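Local structure of lactococcal phage P2 ORF15 (Lactococcus phage p2, 2WZP) at residues S226-A240 with V256-T270. The protein is a distal tail (Dit) protein of the phage baseplate, probably forming a ring that links the tail to the host-adsorption apparatus. Sequence-based numbering, arbitrary orientation.
Sequences SFMGILYPKLPKTPA and VFKTEQVQDYILINT
Phe227 and Thr270 close one end of an antiparallel ladder: Thr270 N donates to Phe227 O (2.9 Å), while Phe227 N reaches the side-chain hydroxyl, Thr270 OG1, at 3.0 Å and 168°, so a threonine oxygen stands in for a backbone carbonyl. Farther along, Gly229 pairs with Ile268 and Leu231 with Ile266 through two backbone bonds each, the straightest being Leu231 N to Ile266 O (2.8 Å, 174°). Past the two loops, Ala240 and Phe257 are likewise joined by two backbone bonds. A water bridges Ser226 OG and Asn269 OD1, an oxygen that also accepts from Asp271 N. With Thr270 OG1 lying between its own N and carbonyl carbon (chi1 65°), Thr270 CG2 is placed over one face of the Phe227 ring in a CH-pi contact, 3.9 Å from the centroid. Ile268 CD1 meets the ring edge in plane, 3.8 Å from Phe227 CE2, and also touches Leu231 CD1; Phe317 and Ile319 of strand 312-322 pack on Phe227 too. On the sheet face that carries Met228, Ile230 and Leu267, Ile230 CG2 lies 3.6 Å from Tyr265 CD2, and Met228 CE abuts Leu267 CD1; a chain of another protein packs against these side chains. Strands 224-233 and 265-269 are central neighbours in the six-stranded antiparallel sheet of the Dit C-terminal domain, whereas Ala240 and Phe257 belong to its four-stranded sheet, and Asp264 and Tyr265 make a classic beta bulge opposite Trp280.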
ATOM      1  N   SER M 226      26.498  25.591 -30.599  1.00 26.71           N
ATOM      2  CA  SER M 226      27.863  25.847 -31.036  1.00 26.82           C
ATOM      3  C   SER M 226      27.905  25.782 -32.556  1.00 30.76           C
ATOM      4  O   SER M 226      26.914  25.473 -33.227  1.00 30.17           O
ATOM      5  CB  SER M 226      28.789  24.756 -30.476  1.00 29.32           C
ATOM      6  OG  SER M 226      28.387  23.447 -30.842  1.00 27.17           O
ATOM      7  N   PHE M 227      29.073  26.028 -33.096  1.00 27.76           N
ATOM      8  CA  PHE M 227      29.268  25.927 -34.525  1.00 27.36           C
ATOM      9  C   PHE M 227      30.656  25.397 -34.769  1.00 34.40           C
ATOM     10  O   PHE M 227      31.529  25.411 -33.888  1.00 32.67           O
ATOM     11  CB  PHE M 227      29.015  27.279 -35.253  1.00 27.52           C
ATOM     12  CG  PHE M 227      29.892  28.407 -34.770  1.00 27.23           C
ATOM     13  CD1 PHE M 227      29.494  29.212 -33.704  1.00 29.84           C
ATOM     14  CD2 PHE M 227      31.143  28.619 -35.325  1.00 26.92           C
ATOM     15  CE1 PHE M 227      30.323  30.222 -33.229  1.00 30.19           C
ATOM     16  CE2 PHE M 227      31.973  29.622 -34.844  1.00 29.62           C
ATOM     17  CZ  PHE M 227      31.547  30.435 -33.821  1.00 28.14           C
ATOM     18  N   MET M 228      30.853  24.973 -35.993  1.00 35.29           N
ATOM     19  CA  MET M 228      32.098  24.475 -36.514  1.00 37.11           C
ATOM     20  C   MET M 228      32.285  25.092 -37.917  1.00 39.58           C
ATOM     21  O   MET M 228      31.314  25.274 -38.661  1.00 38.15           O
ATOM     22  CB  MET M 228      32.010  22.970 -36.553  1.00 41.06           C
ATOM     23  CG  MET M 228      33.259  22.332 -36.946  1.00 47.65           C
ATOM     24  SD  MET M 228      33.006  21.680 -38.573  1.00 54.88           S
ATOM     25  CE  MET M 228      34.535  20.889 -38.772  1.00 51.93           C
ATOM     26  N   GLY M 229      33.509  25.466 -38.242  1.00 35.52           N
ATOM     27  CA  GLY M 229      33.779  26.088 -39.531  1.00 34.32           C
ATOM     28  C   GLY M 229      35.169  25.896 -40.072  1.00 36.36           C
ATOM     29  O   GLY M 229      36.107  25.617 -39.314  1.00 34.72           O
ATOM     30  N   ILE M 230      35.277  26.034 -41.407  1.00 32.93           N
ATOM     31  CA  ILE M 230      36.508  25.984 -42.212  1.00 31.99           C
ATOM     32  C   ILE M 230      36.636  27.369 -42.780  1.00 34.93           C
ATOM     33  O   ILE M 230      35.756  27.799 -43.516  1.00 35.50           O
ATOM     34  CB  ILE M 230      36.487  24.886 -43.305  1.00 34.54           C
ATOM     35  CG1 ILE M 230      36.349  23.495 -42.645  1.00 34.05           C
ATOM     36  CG2 ILE M 230      37.719  24.976 -44.228  1.00 33.51           C
ATOM     37  CD1 ILE M 230      37.453  22.502 -42.882  1.00 35.31           C
ATOM     38  N   LEU M 231      37.685  28.089 -42.357  1.00 29.13           N
ATOM     39  CA  LEU M 231      37.975  29.466 -42.725  1.00 26.18           C
ATOM     40  C   LEU M 231      39.100  29.492 -43.739  1.00 30.21           C
ATOM     41  O   LEU M 231      40.116  28.828 -43.541  1.00 29.37           O
ATOM     42  CB  LEU M 231      38.364  30.300 -41.476  1.00 25.08           C
ATOM     43  CG  LEU M 231      37.560  30.113 -40.152  1.00 27.59           C
ATOM     44  CD1 LEU M 231      38.136  30.975 -39.043  1.00 25.12           C
ATOM     45  CD2 LEU M 231      36.108  30.463 -40.315  1.00 30.28           C
ATOM     46  N   TYR M 232      38.915  30.250 -44.848  1.00 28.12           N
ATOM     47  CA  TYR M 232      39.936  30.409 -45.889  1.00 27.85           C
ATOM     48  C   TYR M 232      40.508  31.844 -45.858  1.00 32.75           C
ATOM     49  O   TYR M 232      39.884  32.774 -46.395  1.00 31.69           O
ATOM     50  CB  TYR M 232      39.415  30.003 -47.290  1.00 27.46           C
ATOM     51  CG  TYR M 232      39.022  28.540 -47.405  1.00 27.22           C
ATOM     52  CD1 TYR M 232      39.971  27.563 -47.697  1.00 28.50           C
ATOM     53  CD2 TYR M 232      37.704  28.132 -47.212  1.00 27.72           C
ATOM     54  CE1 TYR M 232      39.616  26.221 -47.822  1.00 26.62           C
ATOM     55  CE2 TYR M 232      37.337  26.792 -47.328  1.00 28.37           C
ATOM     56  CZ  TYR M 232      38.294  25.844 -47.660  1.00 35.72           C
ATOM     57  OH  TYR M 232      37.957  24.518 -47.761  1.00 38.11           O
ATOM     58  N   PRO M 233      41.690  32.040 -45.211  1.00 31.39           N
ATOM     59  CA  PRO M 233      42.286  33.401 -45.159  1.00 31.70           C
ATOM     60  C   PRO M 233      42.607  34.001 -46.528  1.00 37.93           C
ATOM     61  O   PRO M 233      42.825  33.273 -47.499  1.00 37.89           O
ATOM     62  CB  PRO M 233      43.532  33.237 -44.279  1.00 33.27           C
ATOM     63  CG  PRO M 233      43.415  31.862 -43.637  1.00 37.28           C
ATOM     64  CD  PRO M 233      42.539  31.038 -44.520  1.00 32.97           C
ATOM     65  N   LYS M 234      42.559  35.333 -46.619  1.00 36.31           N
ATOM     66  CA  LYS M 234      42.786  36.047 -47.873  1.00 36.26           C
ATOM     67  C   LYS M 234      44.208  36.570 -47.998  1.00 42.76           C
ATOM     68  O   LYS M 234      44.951  36.090 -48.854  1.00 43.72           O
ATOM     69  CB  LYS M 234      41.740  37.174 -48.060  1.00 38.27           C
ATOM     70  CG  LYS M 234      41.600  37.682 -49.487  1.00 45.63           C
ATOM     71  CD  LYS M 234      40.373  38.544 -49.648  1.00 58.18           C
ATOM     72  CE  LYS M 234      39.931  38.665 -51.091  1.00 68.35           C
ATOM     73  NZ  LYS M 234      38.477  38.316 -51.252  1.00 75.27           N
ATOM     74  N   LEU M 235      44.552  37.618 -47.228  1.00 40.76           N
ATOM     75  CA  LEU M 235      45.851  38.276 -47.266  1.00 41.01           C
ATOM     76  C   LEU M 235      46.839  37.695 -46.274  1.00 47.84           C
ATOM     77  O   LEU M 235      46.489  37.405 -45.119  1.00 47.53           O
ATOM     78  CB  LEU M 235      45.710  39.793 -47.042  1.00 40.91           C
ATOM     79  CG  LEU M 235      44.782  40.568 -47.981  1.00 44.87           C
ATOM     80  CD1 LEU M 235      44.615  41.991 -47.517  1.00 44.30           C
ATOM     81  CD2 LEU M 235      45.273  40.510 -49.417  1.00 46.59           C
ATOM     82  N   PRO M 236      48.107  37.550 -46.704  1.00 47.13           N
ATOM     83  CA  PRO M 236      49.122  37.030 -45.783  1.00 47.83           C
ATOM     84  C   PRO M 236      49.648  38.149 -44.877  1.00 52.83           C
ATOM     85  O   PRO M 236      49.613  39.321 -45.250  1.00 52.54           O
ATOM     86  CB  PRO M 236      50.220  36.509 -46.736  1.00 49.40           C
ATOM     87  CG  PRO M 236      49.731  36.780 -48.147  1.00 52.60           C
ATOM     88  CD  PRO M 236      48.702  37.842 -48.022  1.00 48.17           C
ATOM     89  N   LYS M 237      50.207  37.792 -43.713  1.00 49.76           N
ATOM     90  CA  LYS M 237      50.788  38.754 -42.753  1.00 49.31           C
ATOM     91  C   LYS M 237      49.675  39.590 -42.087  1.00 49.89           C
ATOM     92  O   LYS M 237      49.955  40.659 -41.530  1.00 49.88           O
ATOM     93  CB  LYS M 237      51.824  39.727 -43.439  1.00 52.65           C
ATOM     94  CG  LYS M 237      52.962  39.113 -44.262  1.00 62.95           C
ATOM     95  CD  LYS M 237      53.840  40.210 -44.870  1.00 73.13           C
ATOM     96  CE  LYS M 237      54.717  39.692 -45.987  1.00 89.15           C
ATOM     97  NZ  LYS M 237      55.311  40.796 -46.794  1.00 99.65           N
ATOM     98  N   THR M 238      48.422  39.115 -42.165  1.00 43.05           N
ATOM     99  CA  THR M 238      47.247  39.810 -41.641  1.00 40.26           C
ATOM    100  C   THR M 238      46.416  38.826 -40.807  1.00 39.93           C
ATOM    101  O   THR M 238      46.144  37.725 -41.292  1.00 39.28           O
ATOM    102  CB  THR M 238      46.436  40.386 -42.830  1.00 43.71           C
ATOM    103  OG1 THR M 238      47.317  41.120 -43.665  1.00 49.10           O
ATOM    104  CG2 THR M 238      45.259  41.276 -42.407  1.00 40.94           C
ATOM    105  N   PRO M 239      45.952  39.211 -39.593  1.00 34.18           N
ATOM    106  CA  PRO M 239      45.077  38.311 -38.829  1.00 33.39           C
ATOM    107  C   PRO M 239      43.780  37.971 -39.548  1.00 36.79           C
ATOM    108  O   PRO M 239      43.249  38.778 -40.314  1.00 37.64           O
ATOM    109  CB  PRO M 239      44.808  39.073 -37.521  1.00 34.62           C
ATOM    110  CG  PRO M 239      45.213  40.419 -37.740  1.00 38.51           C
ATOM    111  CD  PRO M 239      46.197  40.465 -38.854  1.00 34.76           C
ATOM    112  N   ALA M 240      43.308  36.752 -39.331  1.00 31.98           N
ATOM    113  CA  ALA M 240      42.099  36.210 -39.939  1.00 30.95           C
ATOM    114  C   ALA M 240      41.225  35.508 -38.903  1.00 35.63           C
ATOM    115  O   ALA M 240      41.709  34.979 -37.892  1.00 36.61           O
ATOM    116  CB  ALA M 240      42.464  35.234 -41.042  1.00 31.32           C
ATOM    117  N   VAL M 256      39.784  35.348 -33.759  1.00 26.57           N
ATOM    118  CA  VAL M 256      40.777  35.892 -34.701  1.00 24.98           C
ATOM    119  C   VAL M 256      42.159  35.307 -34.373  1.00 30.07           C
ATOM    120  O   VAL M 256      42.506  35.167 -33.196  1.00 29.90           O
ATOM    121  CB  VAL M 256      40.788  37.458 -34.677  1.00 26.79           C
ATOM    122  CG1 VAL M 256      41.676  38.035 -35.766  1.00 25.76           C
ATOM    123  CG2 VAL M 256      39.388  38.032 -34.800  1.00 26.45           C
ATOM    124  N   PHE M 257      42.956  35.025 -35.420  1.00 26.01           N
ATOM    125  CA  PHE M 257      44.284  34.437 -35.296  1.00 25.70           C
ATOM    126  C   PHE M 257      45.337  35.210 -36.072  1.00 31.86           C
ATOM    127  O   PHE M 257      45.055  35.721 -37.151  1.00 30.51           O
ATOM    128  CB  PHE M 257      44.259  33.000 -35.870  1.00 26.70           C
ATOM    129  CG  PHE M 257      43.201  32.101 -35.270  1.00 27.00           C
ATOM    130  CD1 PHE M 257      43.438  31.422 -34.075  1.00 25.89           C
ATOM    131  CD2 PHE M 257      41.963  31.937 -35.896  1.00 26.75           C
ATOM    132  CE1 PHE M 257      42.460  30.609 -33.520  1.00 25.34           C
ATOM    133  CE2 PHE M 257      40.984  31.111 -35.333  1.00 27.16           C
ATOM    134  CZ  PHE M 257      41.249  30.445 -34.164  1.00 24.50           C
ATOM    135  N   LYS M 258      46.585  35.184 -35.571  1.00 29.92           N
ATOM    136  CA  LYS M 258      47.753  35.726 -36.252  1.00 28.86           C
ATOM    137  C   LYS M 258      48.857  34.681 -36.229  1.00 33.92           C
ATOM    138  O   LYS M 258      49.611  34.570 -35.259  1.00 32.78           O
ATOM    139  CB  LYS M 258      48.210  37.092 -35.704  1.00 29.92           C
ATOM    140  CG  LYS M 258      49.330  37.741 -36.530  1.00 43.72           C
ATOM    141  CD  LYS M 258      48.994  37.902 -38.042  1.00 49.60           C
ATOM    142  CE  LYS M 258      50.198  38.358 -38.813  1.00 56.40           C
ATOM    143  NZ  LYS M 258      51.094  37.231 -39.186  1.00 61.82           N
ATOM    144  N   THR M 259      48.929  33.907 -37.319  1.00 32.96           N
ATOM    145  CA  THR M 259      49.915  32.847 -37.536  1.00 33.89           C
ATOM    146  C   THR M 259      51.215  33.366 -38.133  1.00 40.97           C
ATOM    147  O   THR M 259      51.212  34.346 -38.869  1.00 41.45           O
ATOM    148  CB  THR M 259      49.316  31.728 -38.390  1.00 43.25           C
ATOM    149  OG1 THR M 259      48.851  32.274 -39.625  1.00 48.76           O
ATOM    150  CG2 THR M 259      48.173  31.031 -37.703  1.00 41.65           C
ATOM    151  N   GLU M 260      52.325  32.701 -37.819  1.00 40.64           N
ATOM    152  CA  GLU M 260      53.636  33.027 -38.357  1.00 41.82           C
ATOM    153  C   GLU M 260      53.679  32.699 -39.862  1.00 45.42           C
ATOM    154  O   GLU M 260      54.213  33.488 -40.645  1.00 44.39           O
ATOM    155  CB  GLU M 260      54.722  32.238 -37.607  1.00 44.37           C
ATOM    156  CG  GLU M 260      56.056  32.971 -37.521  1.00 66.03           C
ATOM    157  CD  GLU M 260      56.042  34.201 -36.629  1.00104.09           C
ATOM    158  OE1 GLU M 260      56.265  34.041 -35.406  1.00110.35           O
ATOM    159  OE2 GLU M 260      55.772  35.315 -37.140  1.00 99.51           O
ATOM    160  N   GLN M 261      53.081  31.542 -40.254  1.00 42.37           N
ATOM    161  CA  GLN M 261      53.000  31.045 -41.632  1.00 41.90           C
ATOM    162  C   GLN M 261      51.568  31.025 -42.145  1.00 43.70           C
ATOM    163  O   GLN M 261      50.648  30.752 -41.384  1.00 43.78           O
ATOM    164  CB  GLN M 261      53.542  29.604 -41.716  1.00 43.59           C
ATOM    165  CG  GLN M 261      55.042  29.450 -41.486  1.00 67.18           C
ATOM    166  CD  GLN M 261      55.528  28.041 -41.741  1.00 93.99           C
ATOM    167  OE1 GLN M 261      54.781  27.140 -42.139  1.00 90.24           O
ATOM    168  NE2 GLN M 261      56.809  27.815 -41.525  1.00 89.31           N
ATOM    169  N   VAL M 262      51.398  31.219 -43.455  1.00 39.26           N
ATOM    170  CA  VAL M 262      50.097  31.152 -44.130  1.00 38.18           C
ATOM    171  C   VAL M 262      49.532  29.722 -44.007  1.00 39.14           C
ATOM    172  O   VAL M 262      50.253  28.761 -44.214  1.00 39.37           O
ATOM    173  CB  VAL M 262      50.195  31.633 -45.614  1.00 40.96           C
ATOM    174  CG1 VAL M 262      48.843  31.573 -46.316  1.00 40.91           C
ATOM    175  CG2 VAL M 262      50.725  33.052 -45.673  1.00 40.37           C
ATOM    176  N   GLN M 263      48.253  29.594 -43.678  1.00 32.81           N
ATOM    177  CA  GLN M 263      47.582  28.310 -43.534  1.00 31.54           C
ATOM    178  C   GLN M 263      46.651  28.145 -44.710  1.00 36.20           C
ATOM    179  O   GLN M 263      46.053  29.137 -45.154  1.00 36.73           O
ATOM    180  CB  GLN M 263      46.770  28.282 -42.224  1.00 31.99           C
ATOM    181  CG  GLN M 263      47.592  28.475 -40.940  1.00 29.12           C
ATOM    182  CD  GLN M 263      48.673  27.450 -40.698  1.00 39.94           C
ATOM    183  OE1 GLN M 263      48.420  26.248 -40.626  1.00 28.59           O
ATOM    184  NE2 GLN M 263      49.895  27.917 -40.475  1.00 34.61           N
ATOM    185  N   ASP M 264      46.514  26.911 -45.234  1.00 31.96           N
ATOM    186  CA  ASP M 264      45.608  26.669 -46.369  1.00 31.94           C
ATOM    187  C   ASP M 264      44.147  26.991 -45.981  1.00 36.68           C
ATOM    188  O   ASP M 264      43.392  27.553 -46.779  1.00 38.57           O
ATOM    189  CB  ASP M 264      45.728  25.215 -46.855  1.00 33.63           C
ATOM    190  CG  ASP M 264      47.101  24.805 -47.367  1.00 42.98           C
ATOM    191  OD1 ASP M 264      47.888  25.702 -47.770  1.00 45.10           O
ATOM    192  OD2 ASP M 264      47.378  23.591 -47.400  1.00 47.33           O
ATOM    193  N   TYR M 265      43.777  26.626 -44.746  1.00 30.21           N
ATOM    194  CA  TYR M 265      42.505  26.869 -44.099  1.00 28.75           C
ATOM    195  C   TYR M 265      42.664  26.652 -42.609  1.00 32.39           C
ATOM    196  O   TYR M 265      43.631  26.004 -42.187  1.00 33.14           O
ATOM    197  CB  TYR M 265      41.387  25.986 -44.653  1.00 29.28           C
ATOM    198  CG  TYR M 265      41.587  24.499 -44.488  1.00 29.26           C
ATOM    199  CD1 TYR M 265      42.193  23.741 -45.493  1.00 30.35           C
ATOM    200  CD2 TYR M 265      41.044  23.819 -43.398  1.00 28.91           C
ATOM    201  CE1 TYR M 265      42.330  22.359 -45.372  1.00 29.09           C
ATOM    202  CE2 TYR M 265      41.177  22.438 -43.265  1.00 29.09           C
ATOM    203  CZ  TYR M 265      41.831  21.714 -44.249  1.00 34.92           C
ATOM    204  OH  TYR M 265      41.945  20.351 -44.128  1.00 32.51           O
ATOM    205  N   ILE M 266      41.729  27.205 -41.820  1.00 27.00           N
ATOM    206  CA  ILE M 266      41.686  27.087 -40.370  1.00 26.80           C
ATOM    207  C   ILE M 266      40.382  26.405 -39.995  1.00 30.07           C
ATOM    208  O   ILE M 266      39.327  26.804 -40.474  1.00 28.65           O
ATOM    209  CB  ILE M 266      41.753  28.497 -39.723  1.00 30.34           C
ATOM    210  CG1 ILE M 266      43.082  29.224 -40.080  1.00 30.69           C
ATOM    211  CG2 ILE M 266      41.505  28.430 -38.188  1.00 29.12           C
ATOM    212  CD1 ILE M 266      43.057  30.774 -39.828  1.00 34.23           C
ATOM    213  N   LEU M 267      40.436  25.414 -39.113  1.00 27.95           N
ATOM    214  CA  LEU M 267      39.238  24.733 -38.628  1.00 26.94           C
ATOM    215  C   LEU M 267      38.943  25.190 -37.208  1.00 31.00           C
ATOM    216  O   LEU M 267      39.828  25.193 -36.354  1.00 31.10           O
ATOM    217  CB  LEU M 267      39.384  23.202 -38.722  1.00 26.39           C
ATOM    218  CG  LEU M 267      38.145  22.358 -38.378  1.00 30.56           C
ATOM    219  CD1 LEU M 267      38.122  21.079 -39.184  1.00 30.31           C
ATOM    220  CD2 LEU M 267      38.114  22.011 -36.927  1.00 31.99           C
ATOM    221  N   ILE M 268      37.707  25.610 -36.977  1.00 28.62           N
ATOM    222  CA  ILE M 268      37.232  26.049 -35.659  1.00 28.30           C
ATOM    223  C   ILE M 268      36.032  25.219 -35.210  1.00 32.74           C
ATOM    224  O   ILE M 268      35.247  24.799 -36.052  1.00 32.21           O
ATOM    225  CB  ILE M 268      37.010  27.584 -35.504  1.00 30.76           C
ATOM    226  CG1 ILE M 268      35.920  28.112 -36.451  1.00 31.59           C
ATOM    227  CG2 ILE M 268      38.333  28.368 -35.686  1.00 30.68           C
ATOM    228  CD1 ILE M 268      35.473  29.554 -36.197  1.00 31.09           C
ATOM    229  N   ASN M 269      35.915  24.954 -33.889  1.00 28.67           N
ATOM    230  CA  ASN M 269      34.773  24.257 -33.319  1.00 27.46           C
ATOM    231  C   ASN M 269      34.557  24.727 -31.913  1.00 30.18           C
ATOM    232  O   ASN M 269      35.394  24.479 -31.047  1.00 29.34           O
ATOM    233  CB  ASN M 269      34.908  22.743 -33.392  1.00 23.45           C
ATOM    234  CG  ASN M 269      33.608  22.039 -33.128  1.00 29.39           C
ATOM    235  OD1 ASN M 269      32.633  22.584 -32.541  1.00 19.88           O
ATOM    236  ND2 ASN M 269      33.584  20.794 -33.519  1.00 20.97           N
ATOM    237  N   THR M 270      33.437  25.432 -31.684  1.00 26.94           N
ATOM    238  CA  THR M 270      33.110  26.014 -30.370  1.00 25.54           C
ATOM    239  C   THR M 270      32.405  25.040 -29.407  1.00 31.85           C
ATOM    240  O   THR M 270      32.055  25.427 -28.288  1.00 31.01           O
ATOM    241  CB  THR M 270      32.356  27.319 -30.526  1.00 30.06           C
ATOM    242  OG1 THR M 270      31.095  27.055 -31.120  1.00 34.85           O
ATOM    243  CG2 THR M 270      33.107  28.340 -31.348  1.00 31.57           C
TER
HETATM  244  O   HOH W   1      29.789  22.436 -32.877  1.00 25.84           O
HETATM  245  O   HOH W   2      43.406  30.067 -48.245  1.00 54.01           O
HETATM  246  O   HOH W   3      47.314  34.889 -39.903  1.00 27.32           O